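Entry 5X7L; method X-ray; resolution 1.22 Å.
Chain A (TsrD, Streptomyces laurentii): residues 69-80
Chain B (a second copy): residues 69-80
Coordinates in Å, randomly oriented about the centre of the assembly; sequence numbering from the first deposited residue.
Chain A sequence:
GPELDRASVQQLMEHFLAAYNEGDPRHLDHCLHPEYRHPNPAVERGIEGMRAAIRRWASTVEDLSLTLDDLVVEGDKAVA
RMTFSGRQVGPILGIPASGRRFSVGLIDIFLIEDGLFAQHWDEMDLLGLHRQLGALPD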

ATOM      1  N   ASP A  69       2.069 -12.175  -0.356  1.00 10.48           N
ATOM      2  CA  ASP A  69       3.324 -12.043  -1.089  1.00 10.94           C
ATOM      3  C   ASP A  69       4.493 -11.679  -0.180  1.00 11.22           C
ATOM      4  O   ASP A  69       5.636 -12.013  -0.478  1.00 12.80           O
ATOM      5  N   ASP A  70       4.212 -10.966   0.906  1.00 10.85           N
ATOM      6  CA  ASP A  70       5.242 -10.629   1.884  1.00 11.16           C
ATOM      7  C   ASP A  70       4.576 -10.293   3.208  1.00 11.13           C
ATOM      8  O   ASP A  70       3.437  -9.821   3.239  1.00 11.61           O
ATOM      9  N   LEU A  71       5.291 -10.559   4.293  1.00 11.39           N
ATOM     10  CA  LEU A  71       4.813 -10.281   5.639  1.00 11.42           C
ATOM     11  C   LEU A  71       5.961  -9.682   6.441  1.00 11.58           C
ATOM     12  O   LEU A  71       7.052 -10.254   6.501  1.00 13.13           O
ATOM     13  N   VAL A  72       5.710  -8.526   7.049  1.00 11.19           N
ATOM     14  CA  VAL A  72       6.696  -7.832   7.875  1.00 11.38           C
ATOM     15  C   VAL A  72       6.062  -7.589   9.240  1.00 11.66           C
ATOM     16  O   VAL A  72       4.990  -6.988   9.328  1.00 12.71           O
ATOM     17  N   VAL A  73       6.716  -8.070  10.294  1.00 12.13           N
ATOM     18  CA  VAL A  73       6.138  -8.049  11.633  1.00 12.94           C
ATOM     19  C   VAL A  73       7.075  -7.354  12.610  1.00 12.52           C
ATOM     20  O   VAL A  73       8.267  -7.659  12.663  1.00 13.60           O
ATOM     21  N   GLU A  74       6.524  -6.422  13.384  1.00 12.65           N
ATOM     22  CA  GLU A  74       7.270  -5.744  14.442  1.00 13.00           C
ATOM     23  C   GLU A  74       6.325  -5.312  15.553  1.00 13.61           C
ATOM     24  O   GLU A  74       5.417  -4.512  15.328  1.00 14.22           O
ATOM     25  N   GLY A  75       6.536  -5.842  16.751  1.00 15.13           N
ATOM     26  CA  GLY A  75       5.744  -5.439  17.905  1.00 16.37           C
ATOM     27  C   GLY A  75       4.264  -5.701  17.700  1.00 15.91           C
ATOM     28  O   GLY A  75       3.855  -6.846  17.511  1.00 16.86           O
ATOM     29  N   ASP A  76       3.464  -4.637  17.714  1.00 14.90           N
ATOM     30  CA  ASP A  76       2.018  -4.756  17.525  1.00 13.89           C
ATOM     31  C   ASP A  76       1.580  -4.431  16.092  1.00 12.83           C
ATOM     32  O   ASP A  76       0.405  -4.140  15.855  1.00 13.04           O
ATOM     33  N   LYS A  77       2.515  -4.505  15.143  1.00 12.61           N
ATOM     34  CA  LYS A  77       2.212  -4.247  13.732  1.00 12.13           C
ATOM     35  C   LYS A  77       2.517  -5.447  12.848  1.00 11.48           C
ATOM     36  O   LYS A  77       3.548  -6.104  13.004  1.00 12.62           O
ATOM     37  N   ALA A  78       1.610  -5.711  11.912  1.00 11.48           N
ATOM     38  CA  ALA A  78       1.815  -6.720  10.881  1.00 11.79           C
ATOM     39  C   ALA A  78       1.496  -6.107   9.528  1.00 11.40           C
ATOM     40  O   ALA A  78       0.394  -5.597   9.320  1.00 12.64           O
ATOM     41  N   VAL A  79       2.466  -6.146   8.621  1.00 10.80           N
ATOM     42  CA  VAL A  79       2.286  -5.624   7.270  1.00 10.69           C
ATOM     43  C   VAL A  79       2.178  -6.788   6.305  1.00 10.26           C
ATOM     44  O   VAL A  79       3.097  -7.599   6.209  1.00 11.10           O
ATOM     45  N   ALA A  80       1.057  -6.855   5.597  1.00 10.33           N
ATOM     46  CA  ALA A  80       0.812  -7.907   4.625  1.00 10.21           C
ATOM     47  C   ALA A  80       0.720  -7.305   3.230  1.00  9.78           C
ATOM     48  O   ALA A  80      -0.194  -6.534   2.945  1.00 10.45           O
TER
ATOM     49  N   ASP B  69       3.854   8.547   8.232  1.00 11.87           N
ATOM     50  CA  ASP B  69       2.748   8.232   9.135  1.00 12.42           C
ATOM     51  C   ASP B  69       3.060   7.051  10.040  1.00 12.36           C
ATOM     52  O   ASP B  69       2.619   7.011  11.186  1.00 13.71           O
ATOM     53  N   ASP B  70       3.790   6.074   9.515  1.00 11.77           N
ATOM     54  CA  ASP B  70       4.164   4.904  10.299  1.00 11.67           C
ATOM     55  C   ASP B  70       5.366   4.232   9.657  1.00 11.58           C
ATOM     56  O   ASP B  70       5.576   4.336   8.447  1.00 12.62           O
ATOM     57  N   LEU B  71       6.152   3.559  10.486  1.00 12.23           N
ATOM     58  CA  LEU B  71       7.325   2.815  10.050  1.00 12.22           C
ATOM     59  C   LEU B  71       7.334   1.474  10.770  1.00 11.75           C
ATOM     60  O   LEU B  71       7.201   1.427  11.995  1.00 13.47           O
ATOM     61  N   VAL B  72       7.462   0.393  10.006  1.00 11.69           N
ATOM     62  CA  VAL B  72       7.532  -0.959  10.556  1.00 12.24           C
ATOM     63  C   VAL B  72       8.806  -1.605  10.023  1.00 12.24           C
ATOM     64  O   VAL B  72       9.037  -1.621   8.813  1.00 13.26           O
ATOM     65  N   VAL B  73       9.630  -2.128  10.926  1.00 12.74           N
ATOM     66  CA  VAL B  73      10.958  -2.628  10.569  1.00 13.36           C
ATOM     67  C   VAL B  73      11.163  -4.058  11.064  1.00 13.29           C
ATOM     68  O   VAL B  73      10.907  -4.358  12.229  1.00 13.87           O
ATOM     69  N   GLU B  74      11.626  -4.932  10.173  1.00 13.63           N
ATOM     70  CA  GLU B  74      11.981  -6.300  10.545  1.00 13.80           C
ATOM     71  C   GLU B  74      13.057  -6.833   9.612  1.00 14.82           C
ATOM     72  O   GLU B  74      12.853  -6.892   8.400  1.00 14.63           O
ATOM     73  N   GLY B  75      14.194  -7.226  10.176  1.00 15.96           N
ATOM     74  CA  GLY B  75      15.259  -7.839   9.392  1.00 16.36           C
ATOM     75  C   GLY B  75      15.721  -6.934   8.265  1.00 16.06           C
ATOM     76  O   GLY B  75      16.174  -5.816   8.511  1.00 17.42           O
ATOM     77  N   ASP B  76      15.588  -7.405   7.028  1.00 15.16           N
ATOM     78  CA  ASP B  76      15.991  -6.613   5.864  1.00 14.47           C
ATOM     79  C   ASP B  76      14.817  -5.894   5.192  1.00 13.09           C
ATOM     80  O   ASP B  76      14.905  -5.529   4.021  1.00 13.42           O
ATOM     81  N   LYS B  77      13.741  -5.664   5.946  1.00 12.49           N
ATOM     82  CA  LYS B  77      12.565  -4.970   5.423  1.00 12.33           C
ATOM     83  C   LYS B  77      12.222  -3.726   6.234  1.00 11.63           C
ATOM     84  O   LYS B  77      12.270  -3.737   7.466  1.00 12.85           O
ATOM     85  N   ALA B  78      11.864  -2.661   5.524  1.00 11.48           N
ATOM     86  CA  ALA B  78      11.333  -1.451   6.137  1.00 11.86           C
ATOM     87  C   ALA B  78      10.056  -1.061   5.415  1.00 11.70           C
ATOM     88  O   ALA B  78      10.041  -0.958   4.191  1.00 12.89           O
ATOM     89  N   VAL B  79       8.987  -0.856   6.175  1.00 11.13           N
ATOM     90  CA  VAL B  79       7.706  -0.452   5.612  1.00 10.70           C
ATOM     91  C   VAL B  79       7.383   0.961   6.061  1.00 10.12           C
ATOM     92  O   VAL B  79       7.295   1.226   7.258  1.00 11.44           O
ATOM     93  N   ALA B  80       7.218   1.863   5.096  1.00 10.23           N
ATOM     94  CA  ALA B  80       6.899   3.257   5.379  1.00 10.65           C
ATOM     95  C   ALA B  80       5.518   3.597   4.834  1.00 10.58           C
ATOM     96  O   ALA B  80       5.289   3.524   3.625  1.00 11.18           O
TER

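Two copies of the same β-hairpin pack together, their 69-74 strands crossing at 98°. The contact is nearly symmetric and buries 630 Å² in all.

A:Asp69 stays out of reach of the chain B stretch. A:Asp70 points toward chain B with chi1 t. Its OD2 lies 2.8 Å from NZ of B:Lys77, a salt bridge that is also a hydrogen bond. Water 1 donates to A:Asp70 OD1 (2.8 Å) and accepts from B:Lys77 NZ (3.0 Å). A:Asp70 OD1 also takes a weak hydrogen bond from A:Leu71 N (2.9 Å). A:Leu71, chi1 t and chi2 p, points away.

A:Val72 (t) points sideways but loses more area to chain B than any other residue of its stretch. Its CG1 lies 4.2 Å from B:Val72 CG1 and 3.8 Å from B:Glu74 CB. Its CG2 packs against B:Lys77 CB (3.8 Å) and B:Val79 CG2 (4.0 Å).

A:Val73 (t) points away overall, though its CB lies 4.1 Å from B:Glu74 OE1. Its backbone makes the polar contacts. A:Val73 N donates to B:Glu74 OE1 at 2.9 Å, with a nearly straight angle of 169°. Water 2 donates to A:Val73 O and to B:Val73 O, 2.8 Å each.

A:Glu74 points toward chain B, extended with chi1 and chi2 t. Its OE1 accepts from B:Val73 N at 2.8 Å, returning the bond.

A:Gly75 and A:Asp76 form the exposed tip of a type II' turn and touch nothing of the chain B stretch. A:Lys77 (m, m, t, p) points back in. Its NZ forms the second salt bridge, 2.7 Å to B:Asp70 OD2, with water 3 linking NZ (2.9 Å) to B:Asp70 OD1 (2.9 Å). Its CB rests 3.8 Å from B:Val72 CG2.

A:Ala78 points away. A:Val79 (t) points in, its CG1 3.8 Å from B:Val79 CG1 and its CG2 3.9 Å from B:Val72 CB. A:Ala80 does not reach the chain B stretch.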

ATOM      1  CB  ASP A  69       3.188 -10.981  -2.179  1.00 12.00           C
ATOM      2  CG  ASP A  69       2.119 -11.321  -3.192  1.00 13.06           C
ATOM      3  OD1 ASP A  69       2.108 -12.469  -3.690  1.00 14.29           O
ATOM      4  OD2 ASP A  69       1.296 -10.433  -3.495  1.00 15.47           O
ATOM      5  CB  ASP A  70       6.100  -9.453   1.396  1.00 12.06           C
ATOM      6  CG  ASP A  70       7.441  -9.359   2.108  1.00 13.19           C
ATOM      7  OD1 ASP A  70       7.772 -10.244   2.921  1.00 13.80           O
ATOM      8  OD2 ASP A  70       8.179  -8.388   1.842  1.00 14.16           O
ATOM      9  CB  LEU A  71       4.304 -11.557   6.312  1.00 12.34           C
ATOM     10  CG  LEU A  71       3.777 -11.434   7.746  1.00 13.28           C
ATOM     11  CD1 LEU A  71       2.512 -10.593   7.805  1.00 14.20           C
ATOM     12  CD2 LEU A  71       3.522 -12.814   8.329  1.00 14.71           C
ATOM     13  CB  VAL A  72       7.135  -6.498   7.234  1.00 12.06           C
ATOM     14  CG1 VAL A  72       8.210  -5.813   8.075  1.00 13.41           C
ATOM     15  CG2 VAL A  72       7.639  -6.735   5.820  1.00 13.13           C
ATOM     16  CB  VAL A  73       5.850  -9.477  12.142  1.00 14.77           C
ATOM     17  CG1 VAL A  73       5.248  -9.452  13.547  1.00 15.44           C
ATOM     18  CG2 VAL A  73       4.926 -10.195  11.174  1.00 14.93           C
ATOM     19  CB  GLU A  74       8.005  -4.520  13.902  1.00 13.42           C
ATOM     20  CG  GLU A  74       8.923  -3.876  14.937  1.00 14.31           C
ATOM     21  CD  GLU A  74       9.485  -2.542  14.496  1.00 14.89           C
ATOM     22  OE1 GLU A  74       8.869  -1.856  13.652  1.00 15.26           O
ATOM     23  OE2 GLU A  74      10.561  -2.171  15.011  1.00 17.50           O
ATOM     24  CB  ASP A  76       1.259  -3.883  18.542  1.00 15.32           C
ATOM     25  CG  ASP A  76       1.531  -2.391  18.380  1.00 16.32           C
ATOM     26  OD1 ASP A  76       2.360  -2.006  17.532  1.00 17.46           O
ATOM     27  OD2 ASP A  76       0.915  -1.597  19.125  1.00 18.24           O
ATOM     28  CB  LYS A  77       3.008  -3.051  13.214  1.00 13.07           C
ATOM     29  CG  LYS A  77       2.730  -1.744  13.929  1.00 14.09           C
ATOM     30  CD  LYS A  77       1.389  -1.141  13.530  1.00 14.67           C
ATOM     31  CE  LYS A  77       1.066   0.092  14.362  1.00 15.56           C
ATOM     32  NZ  LYS A  77       2.117   1.136  14.244  1.00 15.75           N
ATOM     33  CB  ALA A  78       0.937  -7.932  11.133  1.00 12.87           C
ATOM     34  CB  VAL A  79       3.455  -4.730   6.837  1.00 10.57           C
ATOM     35  CG1 VAL A  79       3.196  -4.175   5.440  1.00 11.47           C
ATOM     36  CG2 VAL A  79       3.675  -3.613   7.845  1.00 11.61           C
ATOM     37  CB  ALA A  80      -0.472  -8.643   4.975  1.00 11.04           C
TER
ATOM     38  CB  ASP B  69       1.483   7.934   8.334  1.00 13.75           C
ATOM     39  CG  ASP B  69       1.017   9.121   7.526  1.00 14.64           C
ATOM     40  OD1 ASP B  69       0.809  10.198   8.120  1.00 17.42           O
ATOM     41  OD2 ASP B  69       0.863   8.976   6.295  1.00 14.87           O
ATOM     42  CB  ASP B  70       2.984   3.923  10.404  1.00 12.87           C
ATOM     43  CG  ASP B  70       3.123   2.943  11.564  1.00 14.01           C
ATOM     44  OD1 ASP B  70       4.042   3.097  12.397  1.00 14.82           O
ATOM     45  OD2 ASP B  70       2.298   2.009  11.649  1.00 14.90           O
ATOM     46  CB  LEU B  71       8.605   3.595  10.359  1.00 13.34           C
ATOM     47  CG  LEU B  71       9.932   2.920  10.003  1.00 13.93           C
ATOM     48  CD1 LEU B  71      10.079   2.751   8.498  1.00 14.63           C
ATOM     49  CD2 LEU B  71      11.100   3.713  10.573  1.00 15.35           C
ATOM     50  CB  VAL B  72       6.294  -1.798  10.165  1.00 12.31           C
ATOM     51  CG1 VAL B  72       6.365  -3.189  10.783  1.00 13.15           C
ATOM     52  CG2 VAL B  72       5.015  -1.092  10.597  1.00 13.86           C
ATOM     53  CB  VAL B  73      12.071  -1.734  11.157  1.00 15.34           C
ATOM     54  CG1 VAL B  73      13.452  -2.270  10.795  1.00 16.74           C
ATOM     55  CG2 VAL B  73      11.910  -0.301  10.673  1.00 16.10           C
ATOM     56  CB  GLU B  74      10.766  -7.226  10.485  1.00 14.43           C
ATOM     57  CG  GLU B  74      11.073  -8.643  10.951  1.00 14.62           C
ATOM     58  CD  GLU B  74       9.941  -9.619  10.703  1.00 15.16           C
ATOM     59  OE1 GLU B  74       9.172  -9.436   9.737  1.00 15.33           O
ATOM     60  OE2 GLU B  74       9.822 -10.584  11.484  1.00 17.42           O
ATOM     61  CB  ASP B  76      16.758  -7.482   4.849  1.00 16.15           C
ATOM     62  CG  ASP B  76      15.923  -8.612   4.264  1.00 16.65           C
ATOM     63  OD1 ASP B  76      14.750  -8.787   4.659  1.00 17.27           O
ATOM     64  OD2 ASP B  76      16.459  -9.337   3.398  1.00 18.60           O
ATOM     65  CB  LYS B  77      11.348  -5.900   5.401  1.00 13.17           C
ATOM     66  CG  LYS B  77      11.489  -7.098   4.474  1.00 13.82           C
ATOM     67  CD  LYS B  77      11.364  -6.713   3.006  1.00 14.37           C
ATOM     68  CE  LYS B  77      11.703  -7.880   2.091  1.00 15.71           C
ATOM     69  NZ  LYS B  77      10.826  -9.060   2.327  1.00 16.79           N
ATOM     70  CB  ALA B  78      12.349  -0.324   6.063  1.00 13.32           C
ATOM     71  CB  VAL B  79       6.568  -1.388   6.050  1.00 10.83           C
ATOM     72  CG1 VAL B  79       5.261  -0.963   5.392  1.00 11.49           C
ATOM     73  CG2 VAL B  79       6.914  -2.831   5.711  1.00 11.98           C
ATOM     74  CB  ALA B  80       7.951   4.173   4.769  1.00 11.41           C
TER
HETATM   75  O   HOH W   1       9.851 -10.298   4.842  1.00 22.66           O
HETATM   76  O   HOH W   2      10.625  -6.652  13.801  1.00 15.41           O
HETATM   77  O   HOH W   3       4.987   1.133  14.275  1.00 23.11           O